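Local coordinates for PadR family transcriptional regulator (Streptococcus pneumoniae, PDB 5ZQH), which probably binds operator DNA through a winged helix-turn-helix domain and regulates transcription as a dimer of the PadR family, at residues Val8-Met16 against Leu27-Phe36; Ile17-Leu27 against Asp69-Lys77. One frame throughout, in Å; residues are numbered along the deposited sequence.

Both contacts draw on helices 3-19 and 24-34 and contribute to the winged helix-turn-helix fold, which helix 45-53 and strand 57-63 complete. Contact 1 (Val8-Met16 with Leu27-Phe36) packs the two helices against each other, while contact 2 (Ile17-Leu27 with Asp69-Lys77) lays the connection between them along strand 69-75 of the wing hairpin. Their centres lie about 12 Å apart, and Leu27 belongs to both. Arg22 of contact 2 lies against both helices of contact 1: its NH1 is 2.8 Å from Met16 O and its NE 3.2 Å from Thr30 OG1. Leu75 CD2 also approaches Leu14 O, at 3.6 Å. The centre of contact 1, which faces the second subunit, is about 5 Å from that of the chain; that of contact 2 is about 9 Å out.

Contact 1. Residues Val8-Met16 against Leu27-Phe36; sequences VLEGCVLDM and LVQTLREAGF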
# COMPACT_ATOMS: atom_id res chain seq x y z
N VAL A 8 -2.38 -3.91 0.21
CA VAL A 8 -3.82 -4.07 -0.02
C VAL A 8 -4.26 -5.54 0.09
O VAL A 8 -5.18 -5.84 0.88
CB VAL A 8 -4.31 -3.38 -1.32
CG1 VAL A 8 -5.74 -3.78 -1.67
CG2 VAL A 8 -4.23 -1.86 -1.16
N LEU A 9 -3.63 -6.45 -0.67
CA LEU A 9 -3.99 -7.88 -0.56
C LEU A 9 -3.76 -8.50 0.82
O LEU A 9 -4.51 -9.40 1.20
CB LEU A 9 -3.50 -8.81 -1.69
CG LEU A 9 -2.23 -8.75 -2.54
CD1 LEU A 9 -1.66 -10.15 -2.75
CD2 LEU A 9 -2.59 -8.15 -3.88
N GLU A 10 -2.77 -8.00 1.56
CA GLU A 10 -2.57 -8.45 2.94
C GLU A 10 -3.82 -8.16 3.77
O GLU A 10 -4.43 -9.08 4.32
CB GLU A 10 -1.34 -7.83 3.60
CG GLU A 10 -0.95 -8.56 4.88
CD GLU A 10 0.07 -7.80 5.71
OE1 GLU A 10 -0.32 -6.82 6.39
OE2 GLU A 10 1.25 -8.21 5.70
N GLY A 11 -4.19 -6.88 3.83
CA GLY A 11 -5.41 -6.41 4.49
C GLY A 11 -6.67 -7.11 4.02
O GLY A 11 -7.48 -7.54 4.85
N CYS A 12 -6.83 -7.25 2.70
CA CYS A 12 -7.99 -7.93 2.09
C CYS A 12 -8.08 -9.42 2.44
O CYS A 12 -9.15 -9.89 2.82
CB CYS A 12 -8.06 -7.70 0.57
SG CYS A 12 -8.44 -5.99 0.10
N VAL A 13 -6.96 -10.14 2.32
CA VAL A 13 -6.87 -11.57 2.73
C VAL A 13 -7.19 -11.77 4.22
O VAL A 13 -7.95 -12.66 4.59
CB VAL A 13 -5.51 -12.22 2.31
CG1 VAL A 13 -5.20 -13.50 3.08
CG2 VAL A 13 -5.50 -12.51 0.81
N LEU A 14 -6.60 -10.92 5.06
CA LEU A 14 -6.86 -10.87 6.50
C LEU A 14 -8.34 -10.62 6.83
O LEU A 14 -8.91 -11.31 7.69
CB LEU A 14 -5.96 -9.82 7.16
CG LEU A 14 -4.86 -10.15 8.19
CD1 LEU A 14 -4.40 -11.61 8.21
CD2 LEU A 14 -3.69 -9.20 8.02
N ASP A 15 -8.95 -9.65 6.15
CA ASP A 15 -10.38 -9.31 6.32
C ASP A 15 -11.30 -10.47 5.93
O ASP A 15 -12.23 -10.79 6.67
CB ASP A 15 -10.74 -8.04 5.55
CG ASP A 15 -12.11 -7.48 5.94
OD1 ASP A 15 -12.30 -7.08 7.11
OD2 ASP A 15 -12.99 -7.42 5.06
N MET A 16 -11.03 -11.09 4.77
CA MET A 16 -11.79 -12.23 4.27
C MET A 16 -11.79 -13.43 5.22
O MET A 16 -12.82 -14.07 5.41
CB MET A 16 -11.29 -12.66 2.89
CG MET A 16 -11.73 -11.74 1.77
SD MET A 16 -10.95 -12.19 0.21
CE MET A 16 -11.67 -10.95 -0.87
N LEU A 27 -10.23 -18.95 -0.89
CA LEU A 27 -9.71 -17.58 -0.73
C LEU A 27 -9.30 -16.95 -2.06
O LEU A 27 -9.63 -15.78 -2.30
CB LEU A 27 -8.55 -17.52 0.27
CG LEU A 27 -8.88 -17.04 1.69
CD1 LEU A 27 -7.85 -17.56 2.68
CD2 LEU A 27 -9.00 -15.52 1.78
N VAL A 28 -8.60 -17.71 -2.90
CA VAL A 28 -8.19 -17.24 -4.25
C VAL A 28 -9.42 -16.89 -5.10
O VAL A 28 -9.44 -15.87 -5.79
CB VAL A 28 -7.26 -18.27 -4.96
CG1 VAL A 28 -6.94 -17.85 -6.40
CG2 VAL A 28 -5.96 -18.46 -4.19
N GLN A 29 -10.46 -17.73 -5.00
CA GLN A 29 -11.71 -17.52 -5.75
C GLN A 29 -12.52 -16.33 -5.26
O GLN A 29 -13.11 -15.62 -6.07
CB GLN A 29 -12.57 -18.80 -5.77
CG GLN A 29 -11.92 -20.01 -6.44
CD GLN A 29 -11.68 -19.85 -7.93
OE1 GLN A 29 -12.29 -19.01 -8.60
NE2 GLN A 29 -10.79 -20.66 -8.47
N THR A 30 -12.53 -16.12 -3.94
CA THR A 30 -13.15 -14.94 -3.32
C THR A 30 -12.41 -13.66 -3.72
O THR A 30 -13.04 -12.62 -3.91
CB THR A 30 -13.19 -15.10 -1.78
OG1 THR A 30 -13.77 -16.37 -1.45
CG2 THR A 30 -14.03 -14.01 -1.12
N LEU A 31 -11.09 -13.77 -3.88
CA LEU A 31 -10.22 -12.67 -4.27
C LEU A 31 -10.47 -12.28 -5.74
O LEU A 31 -10.61 -11.09 -6.06
CB LEU A 31 -8.75 -13.07 -4.04
CG LEU A 31 -7.68 -12.27 -3.29
CD1 LEU A 31 -8.17 -11.36 -2.16
CD2 LEU A 31 -6.67 -13.25 -2.73
N ARG A 32 -10.55 -13.28 -6.62
CA ARG A 32 -10.89 -13.08 -8.03
C ARG A 32 -12.25 -12.39 -8.20
O ARG A 32 -12.37 -11.43 -8.97
CB ARG A 32 -10.85 -14.41 -8.81
CG ARG A 32 -9.47 -15.01 -9.00
CD ARG A 32 -9.49 -16.12 -10.05
NE ARG A 32 -8.50 -17.17 -9.79
CZ ARG A 32 -7.21 -17.14 -10.16
NH1 ARG A 32 -6.71 -16.10 -10.82
NH2 ARG A 32 -6.42 -18.17 -9.86
N GLU A 33 -13.25 -12.87 -7.46
CA GLU A 33 -14.62 -12.33 -7.46
C GLU A 33 -14.75 -10.91 -6.91
O GLU A 33 -15.76 -10.23 -7.17
CB GLU A 33 -15.55 -13.26 -6.68
CG GLU A 33 -16.29 -14.28 -7.53
CD GLU A 33 -17.10 -15.26 -6.70
OE1 GLU A 33 -17.76 -14.82 -5.72
OE2 GLU A 33 -17.09 -16.48 -7.01
N ALA A 34 -13.74 -10.48 -6.15
CA ALA A 34 -13.66 -9.12 -5.61
C ALA A 34 -13.01 -8.14 -6.60
O ALA A 34 -13.12 -6.92 -6.43
CB ALA A 34 -12.91 -9.12 -4.29
N GLY A 35 -12.36 -8.69 -7.63
CA GLY A 35 -11.72 -7.88 -8.67
C GLY A 35 -10.30 -8.28 -9.05
O GLY A 35 -9.79 -7.82 -10.07
N PHE A 36 -9.68 -9.11 -8.22
CA PHE A 36 -8.32 -9.59 -8.46
C PHE A 36 -8.31 -10.69 -9.54
O PHE A 36 -7.98 -11.85 -9.28
CB PHE A 36 -7.68 -10.05 -7.13
CG PHE A 36 -7.58 -8.96 -6.09
CD1 PHE A 36 -6.48 -8.10 -6.05
CD2 PHE A 36 -8.59 -8.79 -5.13
CE1 PHE A 36 -6.39 -7.10 -5.09
CE2 PHE A 36 -8.50 -7.79 -4.17
CZ PHE A 36 -7.40 -6.94 -4.15
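Helices 8-16 and 27-34 cross at 118°, with 10.9 Å between the axes of these segments at closest approach, and Val13 and Leu27 have the nearest CA atoms. Met16 is the principal knob: its side chain enters a hole formed by Leu27, Thr30, Leu31 and Ala34. CG lies anti to the carbonyl carbon (chi1 -76°) and the chain runs extended beyond it, so the side chain passes along the second helix from Leu27 toward Ala34. CB touches Leu27 CD2 at 3.8 Å, SD meets Leu31 CD1 at 3.7 Å, and CE reaches past the Thr30 methyl to the Ala34 CB atom at 4.1 Å. Met16 and Thr30 approach tip to tip, SD lying 3.8 Å from Thr30 CG2, whereas the threonine hydroxyl is turned back to a hydrogen bond with Glu26 O in its own helix. One turn before Met16, Val13 CG2 meets Leu31 CD2 at 3.8 Å, the two side chains crossing at about a right angle.

The C-terminal end closes on Phe36. Gly35 has positive phi (133°) and completes a Schellman motif, in which Phe36 N bonds back to Leu31 O. Phe36 thereby turns its ring toward the first helix: Val8 CG1 is at the ring edge, 4.3 Å from CZ, while Leu9 CD2 approaches CE1 obliquely. Lys96 of the second subunit makes a cation-pi contact with the same ring, and Ile100 of that subunit packs on Cys12 and Ala34. With aliphatic carbon, sulfur and one aromatic ring making the cross-helix contacts, cohesion rests on shape fit and burial rather than on directional polar bonds.

Contact 2. Residues Ile17-Leu27 against Asp69-Lys77; sequences IGQKERYGYEL and DRKYFSLMK
Ile17 lays CG2 against the strand backbone, 3.5 Å from Phe73 O, with Leu75 CG 3.9 Å away; next to it Gly18 CA meets Leu75 CD1. Lys20 leaves the helix and bends at chi4, bringing NZ to Glu21 O at 2.8 Å and into a salt bridge with Glu26 OE2. The Glu21 chain, extended beyond CG, runs past Ser74 CB, while its carboxylate pairs with Arg62 of strand 57-63. Arg22 and Phe73 then form an antiparallel hydrogen-bonded pair. Phe73 N reaches Arg22 O at 2.7 Å (N-H...O 165°), from above the carbonyl plane, and Arg22 N returns a longer bond to Phe73 O. This pair adds a short, weakly bonded edge segment to the wing hairpin 57-63/69-75, as in winged helix-turn-helix domains. At Tyr23, the N-cap residue of helix 24-34, chi1 of 66° puts CG between the backbone N and the carbonyl carbon, which carries the ring over the Arg70 chain. The ring is sandwiched between Glu26 CG on one face and Arg70 CG on the other, the latter 3.7 Å from the ring centroid, while its edge meets the Tyr72 face in a T-shaped pair (planes at 84°). Finally, Leu27 CD1 approaches the Phe73 ring obliquely, 4.4 Å from CD2.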
# COMPACT_ATOMS: atom_id res chain seq x y z
N ILE A 17 -10.62 -13.71 5.81
CA ILE A 17 -10.43 -14.75 6.83
C ILE A 17 -11.20 -14.42 8.12
O ILE A 17 -11.71 -15.32 8.79
CB ILE A 17 -8.91 -14.99 7.08
CG1 ILE A 17 -8.30 -15.77 5.91
CG2 ILE A 17 -8.65 -15.75 8.38
CD1 ILE A 17 -6.80 -15.58 5.75
N GLY A 18 -11.29 -13.13 8.44
CA GLY A 18 -12.10 -12.62 9.55
C GLY A 18 -13.60 -12.80 9.40
O GLY A 18 -14.28 -13.20 10.35
N GLN A 19 -14.12 -12.50 8.20
CA GLN A 19 -15.54 -12.64 7.87
C GLN A 19 -15.99 -14.09 7.95
O GLN A 19 -16.99 -14.41 8.60
CB GLN A 19 -15.84 -12.13 6.45
CG GLN A 19 -15.53 -10.67 6.16
CD GLN A 19 -15.64 -10.34 4.67
OE1 GLN A 19 -16.20 -11.12 3.88
NE2 GLN A 19 -15.10 -9.18 4.28
N LYS A 20 -15.24 -14.96 7.27
CA LYS A 20 -15.50 -16.39 7.22
C LYS A 20 -14.19 -17.17 7.12
O LYS A 20 -13.33 -16.88 6.28
CB LYS A 20 -16.42 -16.73 6.04
CG LYS A 20 -17.02 -18.13 6.09
CD LYS A 20 -17.33 -18.64 4.70
CE LYS A 20 -17.54 -20.15 4.68
NZ LYS A 20 -16.27 -20.94 4.80
N GLU A 21 -14.07 -18.16 8.00
CA GLU A 21 -13.01 -19.16 8.00
C GLU A 21 -12.92 -19.82 6.61
O GLU A 21 -13.88 -20.46 6.16
CB GLU A 21 -13.35 -20.19 9.07
CG GLU A 21 -12.20 -21.01 9.60
CD GLU A 21 -12.59 -21.86 10.79
OE1 GLU A 21 -13.35 -21.36 11.66
OE2 GLU A 21 -12.15 -23.04 10.86
N ARG A 22 -11.78 -19.64 5.93
CA ARG A 22 -11.60 -20.09 4.54
C ARG A 22 -10.32 -20.89 4.30
O ARG A 22 -9.29 -20.61 4.93
CB ARG A 22 -11.61 -18.88 3.59
CG ARG A 22 -13.00 -18.40 3.20
CD ARG A 22 -12.92 -17.42 2.04
NE ARG A 22 -14.23 -16.85 1.72
CZ ARG A 22 -14.70 -15.69 2.20
NH1 ARG A 22 -13.99 -14.95 3.04
NH2 ARG A 22 -15.91 -15.29 1.83
N TYR A 23 -10.39 -21.86 3.39
CA TYR A 23 -9.19 -22.56 2.91
C TYR A 23 -8.61 -21.93 1.64
O TYR A 23 -9.29 -21.16 0.96
CB TYR A 23 -9.39 -24.09 2.80
CG TYR A 23 -10.37 -24.61 1.77
CD1 TYR A 23 -9.96 -24.89 0.46
CD2 TYR A 23 -11.70 -24.88 2.11
CE1 TYR A 23 -10.86 -25.38 -0.49
CE2 TYR A 23 -12.60 -25.39 1.18
CZ TYR A 23 -12.18 -25.63 -0.12
OH TYR A 23 -13.07 -26.12 -1.05
N GLY A 24 -7.35 -22.27 1.34
CA GLY A 24 -6.56 -21.68 0.25
C GLY A 24 -7.22 -21.50 -1.11
O GLY A 24 -7.15 -20.42 -1.69
N TYR A 25 -7.87 -22.56 -1.60
CA TYR A 25 -8.58 -22.52 -2.90
C TYR A 25 -9.72 -21.51 -2.88
O TYR A 25 -9.84 -20.71 -3.81
CB TYR A 25 -9.11 -23.90 -3.30
CG TYR A 25 -9.91 -23.94 -4.59
CD1 TYR A 25 -9.26 -24.06 -5.83
CD2 TYR A 25 -11.31 -23.89 -4.58
CE1 TYR A 25 -9.99 -24.11 -7.02
CE2 TYR A 25 -12.05 -23.94 -5.77
CZ TYR A 25 -11.38 -24.05 -6.98
OH TYR A 25 -12.08 -24.11 -8.16
N GLU A 26 -10.54 -21.55 -1.84
CA GLU A 26 -11.71 -20.68 -1.78
C GLU A 26 -11.38 -19.21 -1.52
O GLU A 26 -12.14 -18.34 -1.92
CB GLU A 26 -12.83 -21.24 -0.87
CG GLU A 26 -12.53 -21.39 0.62
CD GLU A 26 -13.70 -21.97 1.39
OE1 GLU A 26 -14.34 -22.93 0.90
OE2 GLU A 26 -13.99 -21.47 2.50
N LEU A 27 -10.23 -18.95 -0.89
CA LEU A 27 -9.71 -17.58 -0.73
C LEU A 27 -9.30 -16.95 -2.06
O LEU A 27 -9.63 -15.78 -2.30
CB LEU A 27 -8.55 -17.52 0.27
CG LEU A 27 -8.88 -17.04 1.69
CD1 LEU A 27 -7.85 -17.56 2.68
CD2 LEU A 27 -9.00 -15.52 1.78
N ASP A 69 -11.04 -33.18 3.55
CA ASP A 69 -10.40 -32.31 4.54
C ASP A 69 -9.53 -31.26 3.87
O ASP A 69 -8.66 -31.58 3.04
CB ASP A 69 -9.58 -33.13 5.54
CG ASP A 69 -10.41 -33.72 6.67
OD1 ASP A 69 -11.58 -33.30 6.87
OD2 ASP A 69 -9.89 -34.62 7.37
N ARG A 70 -9.78 -30.01 4.22
CA ARG A 70 -8.99 -28.88 3.75
C ARG A 70 -8.45 -28.11 4.96
O ARG A 70 -9.00 -28.22 6.06
CB ARG A 70 -9.84 -27.98 2.85
CG ARG A 70 -10.21 -28.57 1.48
CD ARG A 70 -9.06 -28.49 0.48
NE ARG A 70 -9.26 -29.39 -0.66
CZ ARG A 70 -8.94 -30.69 -0.67
NH1 ARG A 70 -8.38 -31.27 0.39
NH2 ARG A 70 -9.16 -31.41 -1.76
N LYS A 71 -7.37 -27.37 4.75
CA LYS A 71 -6.78 -26.54 5.79
C LYS A 71 -7.46 -25.16 5.84
O LYS A 71 -7.15 -24.28 5.04
CB LYS A 71 -5.27 -26.39 5.57
CG LYS A 71 -4.53 -25.87 6.79
CD LYS A 71 -3.19 -25.24 6.42
CE LYS A 71 -2.03 -26.17 6.69
NZ LYS A 71 -0.79 -25.37 6.87
N TYR A 72 -8.39 -25.00 6.78
CA TYR A 72 -9.12 -23.75 6.96
C TYR A 72 -8.32 -22.74 7.78
O TYR A 72 -7.81 -23.06 8.86
CB TYR A 72 -10.48 -24.00 7.62
CG TYR A 72 -11.56 -24.45 6.68
CD1 TYR A 72 -11.75 -25.81 6.40
CD2 TYR A 72 -12.41 -23.53 6.06
CE1 TYR A 72 -12.75 -26.24 5.54
CE2 TYR A 72 -13.41 -23.95 5.20
CZ TYR A 72 -13.58 -25.31 4.94
OH TYR A 72 -14.57 -25.72 4.09
N PHE A 73 -8.22 -21.52 7.26
CA PHE A 73 -7.54 -20.43 7.94
C PHE A 73 -8.53 -19.55 8.69
O PHE A 73 -9.55 -19.14 8.14
CB PHE A 73 -6.71 -19.60 6.95
CG PHE A 73 -5.63 -20.38 6.25
CD1 PHE A 73 -4.45 -20.72 6.92
CD2 PHE A 73 -5.79 -20.77 4.92
CE1 PHE A 73 -3.45 -21.44 6.28
CE2 PHE A 73 -4.79 -21.49 4.27
CZ PHE A 73 -3.62 -21.82 4.95
N SER A 74 -8.22 -19.30 9.96
CA SER A 74 -8.98 -18.38 10.83
C SER A 74 -8.02 -17.43 11.54
O SER A 74 -6.85 -17.76 11.75
CB SER A 74 -9.81 -19.16 11.84
OG SER A 74 -8.98 -20.02 12.60
N LEU A 75 -8.52 -16.25 11.92
CA LEU A 75 -7.69 -15.23 12.57
C LEU A 75 -7.28 -15.58 14.00
O LEU A 75 -8.07 -16.09 14.79
CB LEU A 75 -8.39 -13.86 12.55
CG LEU A 75 -8.55 -13.06 11.26
CD1 LEU A 75 -9.28 -11.77 11.57
CD2 LEU A 75 -7.23 -12.75 10.57
N MET A 76 -6.01 -15.31 14.31
CA MET A 76 -5.46 -15.38 15.66
C MET A 76 -5.77 -14.03 16.32
O MET A 76 -6.36 -13.15 15.69
CB MET A 76 -3.95 -15.59 15.61
CG MET A 76 -3.40 -16.69 16.50
SD MET A 76 -2.72 -18.03 15.50
CE MET A 76 -1.64 -18.86 16.67
N LYS A 77 -5.36 -13.87 17.58
CA LYS A 77 -5.54 -12.61 18.31
C LYS A 77 -4.81 -11.44 17.62
O LYS A 77 -5.38 -10.36 17.46
CB LYS A 77 -5.10 -12.74 19.78